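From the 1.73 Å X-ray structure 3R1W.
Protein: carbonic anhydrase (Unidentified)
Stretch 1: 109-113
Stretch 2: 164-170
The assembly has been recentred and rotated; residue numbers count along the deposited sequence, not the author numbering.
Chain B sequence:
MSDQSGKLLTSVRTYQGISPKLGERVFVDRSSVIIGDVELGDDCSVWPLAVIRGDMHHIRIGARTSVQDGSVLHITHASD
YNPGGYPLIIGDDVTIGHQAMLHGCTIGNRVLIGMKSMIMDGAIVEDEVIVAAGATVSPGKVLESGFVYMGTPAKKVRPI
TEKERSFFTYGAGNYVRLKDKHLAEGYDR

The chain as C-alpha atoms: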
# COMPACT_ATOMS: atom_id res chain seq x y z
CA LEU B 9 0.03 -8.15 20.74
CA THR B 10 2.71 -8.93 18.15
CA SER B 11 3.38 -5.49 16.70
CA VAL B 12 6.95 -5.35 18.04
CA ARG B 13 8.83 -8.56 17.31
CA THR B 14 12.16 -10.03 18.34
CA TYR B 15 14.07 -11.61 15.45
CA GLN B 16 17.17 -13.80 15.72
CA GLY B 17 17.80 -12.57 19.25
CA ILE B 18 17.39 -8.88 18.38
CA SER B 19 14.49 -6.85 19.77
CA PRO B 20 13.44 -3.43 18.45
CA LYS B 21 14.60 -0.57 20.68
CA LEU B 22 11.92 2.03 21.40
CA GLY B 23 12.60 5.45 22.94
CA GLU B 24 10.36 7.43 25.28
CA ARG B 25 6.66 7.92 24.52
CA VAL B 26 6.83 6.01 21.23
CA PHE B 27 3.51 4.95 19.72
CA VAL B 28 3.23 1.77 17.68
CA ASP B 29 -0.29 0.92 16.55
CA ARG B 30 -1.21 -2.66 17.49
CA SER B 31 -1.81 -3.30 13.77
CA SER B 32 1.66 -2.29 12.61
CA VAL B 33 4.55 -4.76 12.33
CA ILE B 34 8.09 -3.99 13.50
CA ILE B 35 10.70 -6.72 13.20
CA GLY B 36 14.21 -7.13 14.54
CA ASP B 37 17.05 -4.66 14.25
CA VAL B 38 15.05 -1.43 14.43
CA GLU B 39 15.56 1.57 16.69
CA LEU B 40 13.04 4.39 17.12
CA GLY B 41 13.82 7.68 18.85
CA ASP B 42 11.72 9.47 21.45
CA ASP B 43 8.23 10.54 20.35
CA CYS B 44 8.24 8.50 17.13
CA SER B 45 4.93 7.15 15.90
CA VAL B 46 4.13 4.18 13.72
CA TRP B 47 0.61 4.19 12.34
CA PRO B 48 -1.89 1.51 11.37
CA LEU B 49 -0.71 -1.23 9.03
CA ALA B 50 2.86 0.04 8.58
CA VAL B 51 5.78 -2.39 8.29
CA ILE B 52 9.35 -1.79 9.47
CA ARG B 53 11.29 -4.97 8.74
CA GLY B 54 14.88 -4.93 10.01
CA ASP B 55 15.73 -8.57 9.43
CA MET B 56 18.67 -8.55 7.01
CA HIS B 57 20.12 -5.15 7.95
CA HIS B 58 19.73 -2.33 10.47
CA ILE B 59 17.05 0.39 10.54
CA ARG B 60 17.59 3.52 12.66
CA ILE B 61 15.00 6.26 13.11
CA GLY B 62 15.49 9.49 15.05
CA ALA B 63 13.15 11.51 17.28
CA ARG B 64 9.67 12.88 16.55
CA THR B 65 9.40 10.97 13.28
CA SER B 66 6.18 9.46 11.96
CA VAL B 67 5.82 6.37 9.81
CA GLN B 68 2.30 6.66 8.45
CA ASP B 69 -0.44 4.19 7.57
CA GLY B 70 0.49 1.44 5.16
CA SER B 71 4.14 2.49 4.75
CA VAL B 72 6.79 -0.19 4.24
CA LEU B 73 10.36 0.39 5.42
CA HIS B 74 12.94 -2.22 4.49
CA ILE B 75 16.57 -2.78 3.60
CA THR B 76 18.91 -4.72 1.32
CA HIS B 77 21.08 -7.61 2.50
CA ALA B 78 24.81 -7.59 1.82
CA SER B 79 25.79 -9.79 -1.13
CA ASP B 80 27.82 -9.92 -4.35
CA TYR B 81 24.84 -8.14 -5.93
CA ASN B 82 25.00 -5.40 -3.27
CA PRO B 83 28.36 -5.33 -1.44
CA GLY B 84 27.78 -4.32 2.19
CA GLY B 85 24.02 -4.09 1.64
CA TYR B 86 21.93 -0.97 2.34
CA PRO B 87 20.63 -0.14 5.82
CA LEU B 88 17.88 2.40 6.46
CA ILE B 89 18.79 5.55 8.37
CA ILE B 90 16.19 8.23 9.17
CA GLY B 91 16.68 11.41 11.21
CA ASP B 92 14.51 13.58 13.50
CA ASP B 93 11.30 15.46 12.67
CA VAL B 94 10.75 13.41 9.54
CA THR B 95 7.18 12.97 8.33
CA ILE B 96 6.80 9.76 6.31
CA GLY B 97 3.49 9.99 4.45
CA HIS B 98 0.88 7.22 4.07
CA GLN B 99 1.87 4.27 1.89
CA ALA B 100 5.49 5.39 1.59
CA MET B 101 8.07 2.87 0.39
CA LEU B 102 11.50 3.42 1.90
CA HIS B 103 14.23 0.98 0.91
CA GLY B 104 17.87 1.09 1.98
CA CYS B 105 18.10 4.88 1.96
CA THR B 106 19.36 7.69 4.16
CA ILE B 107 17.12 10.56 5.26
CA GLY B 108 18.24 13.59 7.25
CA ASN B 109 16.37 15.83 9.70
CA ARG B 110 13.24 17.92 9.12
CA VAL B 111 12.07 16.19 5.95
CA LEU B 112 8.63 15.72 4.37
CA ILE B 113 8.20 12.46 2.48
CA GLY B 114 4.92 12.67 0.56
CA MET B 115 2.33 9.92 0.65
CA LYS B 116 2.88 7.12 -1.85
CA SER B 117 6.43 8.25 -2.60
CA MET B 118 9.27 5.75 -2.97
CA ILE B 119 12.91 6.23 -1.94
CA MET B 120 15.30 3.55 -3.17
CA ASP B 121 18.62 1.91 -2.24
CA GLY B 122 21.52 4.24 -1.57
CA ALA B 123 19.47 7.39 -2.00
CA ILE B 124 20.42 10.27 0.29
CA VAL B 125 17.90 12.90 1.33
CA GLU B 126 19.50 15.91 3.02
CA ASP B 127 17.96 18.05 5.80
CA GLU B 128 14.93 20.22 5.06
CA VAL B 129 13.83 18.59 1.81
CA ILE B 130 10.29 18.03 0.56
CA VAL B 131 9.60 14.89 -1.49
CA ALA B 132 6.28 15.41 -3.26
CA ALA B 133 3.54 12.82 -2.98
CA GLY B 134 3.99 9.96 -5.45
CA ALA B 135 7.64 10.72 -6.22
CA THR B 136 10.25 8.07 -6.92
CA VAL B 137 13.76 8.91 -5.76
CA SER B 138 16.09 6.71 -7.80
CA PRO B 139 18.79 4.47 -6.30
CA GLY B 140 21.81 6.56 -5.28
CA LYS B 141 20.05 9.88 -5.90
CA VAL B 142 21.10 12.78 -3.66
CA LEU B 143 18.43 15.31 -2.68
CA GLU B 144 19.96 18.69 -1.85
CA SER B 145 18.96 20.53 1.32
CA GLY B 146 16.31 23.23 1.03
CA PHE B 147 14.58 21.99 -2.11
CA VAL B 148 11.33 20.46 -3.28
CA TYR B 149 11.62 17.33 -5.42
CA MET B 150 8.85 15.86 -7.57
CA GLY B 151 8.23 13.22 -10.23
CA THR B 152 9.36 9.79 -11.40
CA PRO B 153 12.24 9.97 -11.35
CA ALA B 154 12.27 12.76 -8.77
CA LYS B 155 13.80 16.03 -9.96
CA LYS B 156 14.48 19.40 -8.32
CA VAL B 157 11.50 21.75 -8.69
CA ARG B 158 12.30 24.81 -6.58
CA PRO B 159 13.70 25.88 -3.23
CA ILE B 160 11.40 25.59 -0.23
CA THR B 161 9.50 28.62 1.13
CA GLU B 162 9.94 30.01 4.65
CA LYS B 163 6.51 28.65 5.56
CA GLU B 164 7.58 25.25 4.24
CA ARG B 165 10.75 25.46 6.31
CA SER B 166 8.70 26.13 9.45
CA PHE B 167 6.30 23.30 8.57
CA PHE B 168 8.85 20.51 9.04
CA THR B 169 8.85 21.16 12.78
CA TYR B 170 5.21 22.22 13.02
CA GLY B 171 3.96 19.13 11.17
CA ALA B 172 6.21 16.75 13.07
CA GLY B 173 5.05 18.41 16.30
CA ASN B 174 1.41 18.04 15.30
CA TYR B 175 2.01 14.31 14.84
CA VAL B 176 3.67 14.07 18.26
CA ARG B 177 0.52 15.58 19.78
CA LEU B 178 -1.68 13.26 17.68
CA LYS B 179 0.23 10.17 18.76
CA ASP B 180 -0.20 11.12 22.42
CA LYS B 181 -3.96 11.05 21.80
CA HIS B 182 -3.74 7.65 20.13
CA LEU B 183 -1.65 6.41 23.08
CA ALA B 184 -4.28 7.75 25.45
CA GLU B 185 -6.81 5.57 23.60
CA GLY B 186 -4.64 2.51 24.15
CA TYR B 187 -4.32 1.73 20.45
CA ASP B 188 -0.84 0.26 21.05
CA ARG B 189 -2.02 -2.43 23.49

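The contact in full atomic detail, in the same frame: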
# COMPACT_ATOMS: atom_id res chain seq x y z
N ASN B 109 17.33 15.26 8.75
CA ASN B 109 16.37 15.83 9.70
C ASN B 109 15.43 16.83 9.04
O ASN B 109 15.81 17.52 8.10
CB ASN B 109 17.11 16.53 10.84
CG ASN B 109 18.14 15.65 11.51
OD1 ASN B 109 17.89 14.48 11.80
ND2 ASN B 109 19.32 16.22 11.75
N ARG B 110 14.21 16.93 9.57
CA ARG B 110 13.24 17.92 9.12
C ARG B 110 12.95 17.73 7.64
O ARG B 110 13.33 18.54 6.79
CB ARG B 110 13.72 19.35 9.45
CG ARG B 110 13.85 19.59 10.94
CD ARG B 110 14.28 21.03 11.25
NE ARG B 110 15.57 21.34 10.65
CZ ARG B 110 16.75 20.99 11.15
NH1 ARG B 110 16.83 20.29 12.28
NH2 ARG B 110 17.87 21.33 10.52
N VAL B 111 12.31 16.61 7.33
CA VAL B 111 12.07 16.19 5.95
C VAL B 111 10.61 15.75 5.82
O VAL B 111 10.07 15.10 6.71
CB VAL B 111 13.01 15.02 5.57
CG1 VAL B 111 12.64 14.44 4.23
CG2 VAL B 111 14.48 15.48 5.58
N LEU B 112 9.99 16.14 4.70
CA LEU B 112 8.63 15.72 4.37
C LEU B 112 8.70 14.70 3.25
O LEU B 112 9.10 15.03 2.14
CB LEU B 112 7.82 16.91 3.88
CG LEU B 112 6.58 17.39 4.62
CD1 LEU B 112 5.91 18.50 3.83
CD2 LEU B 112 5.61 16.24 4.85
N ILE B 113 8.30 13.46 3.53
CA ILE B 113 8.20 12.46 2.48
C ILE B 113 6.72 12.27 2.14
O ILE B 113 5.95 11.79 2.96
CB ILE B 113 8.86 11.13 2.89
CG1 ILE B 113 10.38 11.34 3.02
CG2 ILE B 113 8.59 10.03 1.86
CD1 ILE B 113 11.01 10.43 4.01
N GLU B 164 7.25 26.67 4.37
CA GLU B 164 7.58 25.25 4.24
C GLU B 164 8.70 24.86 5.20
O GLU B 164 8.67 23.78 5.80
CB GLU B 164 7.92 24.91 2.79
CG GLU B 164 6.69 24.83 1.89
CD GLU B 164 7.03 24.75 0.41
OE1 GLU B 164 8.17 25.11 0.05
OE2 GLU B 164 6.16 24.32 -0.37
N ARG B 165 9.68 25.73 5.37
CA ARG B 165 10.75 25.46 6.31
C ARG B 165 10.19 25.31 7.73
O ARG B 165 10.59 24.43 8.46
CB ARG B 165 11.80 26.57 6.29
CG ARG B 165 13.11 26.18 6.94
CD ARG B 165 13.22 26.65 8.39
NE ARG B 165 14.16 25.81 9.12
CZ ARG B 165 14.00 25.42 10.37
NH1 ARG B 165 12.95 25.81 11.07
NH2 ARG B 165 14.91 24.64 10.93
N SER B 166 9.28 26.19 8.10
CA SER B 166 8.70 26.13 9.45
C SER B 166 7.78 24.91 9.60
O SER B 166 7.56 24.44 10.71
CB SER B 166 7.97 27.42 9.81
OG SER B 166 6.71 27.51 9.16
N PHE B 167 7.26 24.41 8.49
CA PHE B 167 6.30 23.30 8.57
C PHE B 167 6.93 21.97 8.97
O PHE B 167 6.26 21.12 9.55
CB PHE B 167 5.51 23.14 7.26
CG PHE B 167 4.44 22.08 7.33
CD1 PHE B 167 3.21 22.35 7.91
CD2 PHE B 167 4.69 20.80 6.84
CE1 PHE B 167 2.22 21.38 7.97
CE2 PHE B 167 3.70 19.82 6.91
CZ PHE B 167 2.47 20.11 7.48
N PHE B 168 8.21 21.77 8.67
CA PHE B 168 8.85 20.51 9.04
C PHE B 168 8.65 20.26 10.53
O PHE B 168 8.27 19.16 10.95
CB PHE B 168 10.35 20.52 8.73
CG PHE B 168 10.68 20.61 7.26
CD1 PHE B 168 10.23 19.65 6.37
CD2 PHE B 168 11.49 21.64 6.78
CE1 PHE B 168 10.54 19.73 5.02
CE2 PHE B 168 11.81 21.73 5.44
CZ PHE B 168 11.34 20.77 4.55
N THR B 169 8.93 21.28 11.34
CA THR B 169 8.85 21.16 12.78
C THR B 169 7.41 21.26 13.26
O THR B 169 7.01 20.53 14.16
CB THR B 169 9.69 22.27 13.47
OG1 THR B 169 11.08 21.99 13.26
CG2 THR B 169 9.41 22.31 14.95
N TYR B 170 6.63 22.15 12.67
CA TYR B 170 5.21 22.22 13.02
C TYR B 170 4.48 20.89 12.77
O TYR B 170 3.75 20.40 13.63
CB TYR B 170 4.47 23.33 12.27
CG TYR B 170 2.98 23.22 12.52
CD1 TYR B 170 2.42 23.74 13.68
CD2 TYR B 170 2.15 22.53 11.64
CE1 TYR B 170 1.08 23.62 13.94
CE2 TYR B 170 0.81 22.41 11.89
CZ TYR B 170 0.27 22.95 13.04
OH TYR B 170 -1.07 22.83 13.30

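The helix of stretch 2 crosses the strand in stretch 1 at 82°, nearly perpendicular; R110, in the loop before the strand, and L112 supply most of stretch 1's side of the contact. No hydrogen bond joins the two stretches. The lesson is a contact made by packing, with one phenyl, F168, laid against backbone.

E164, first in this stretch, makes no contact with stretch 1. R165 leaves CA sideways, but its end comes nearer, bringing NH2 to 3.4 Å from NE of R110. Both are donors and both groups carry positive charge, so the approach is no bond; each of these two nitrogens is hydrogen-bonded elsewhere in the structure. S166 is out of reach.

F167 also starts sideways and swings its ring end in, with CD2 4.0 Å from CD1 of L112, an apolar contact. F168 is the centre: its CA lies 5.1 Å from CA of R110, and its CA-to-CB bond points toward stretch 1. The carbonyl O of R110 sits over one face of the ring, 3.3 Å from F168 CD1, while F168 CE1 lies 4.1 Å from CB of L112. One phenyl thus covers backbone and side chain together, and R110 adds its own aliphatic portion, CB to CB of F168 at 3.6 Å.

T169 closes the contact modestly, OG1 lying 3.9 Å from CD of R110; Y170 is out of reach.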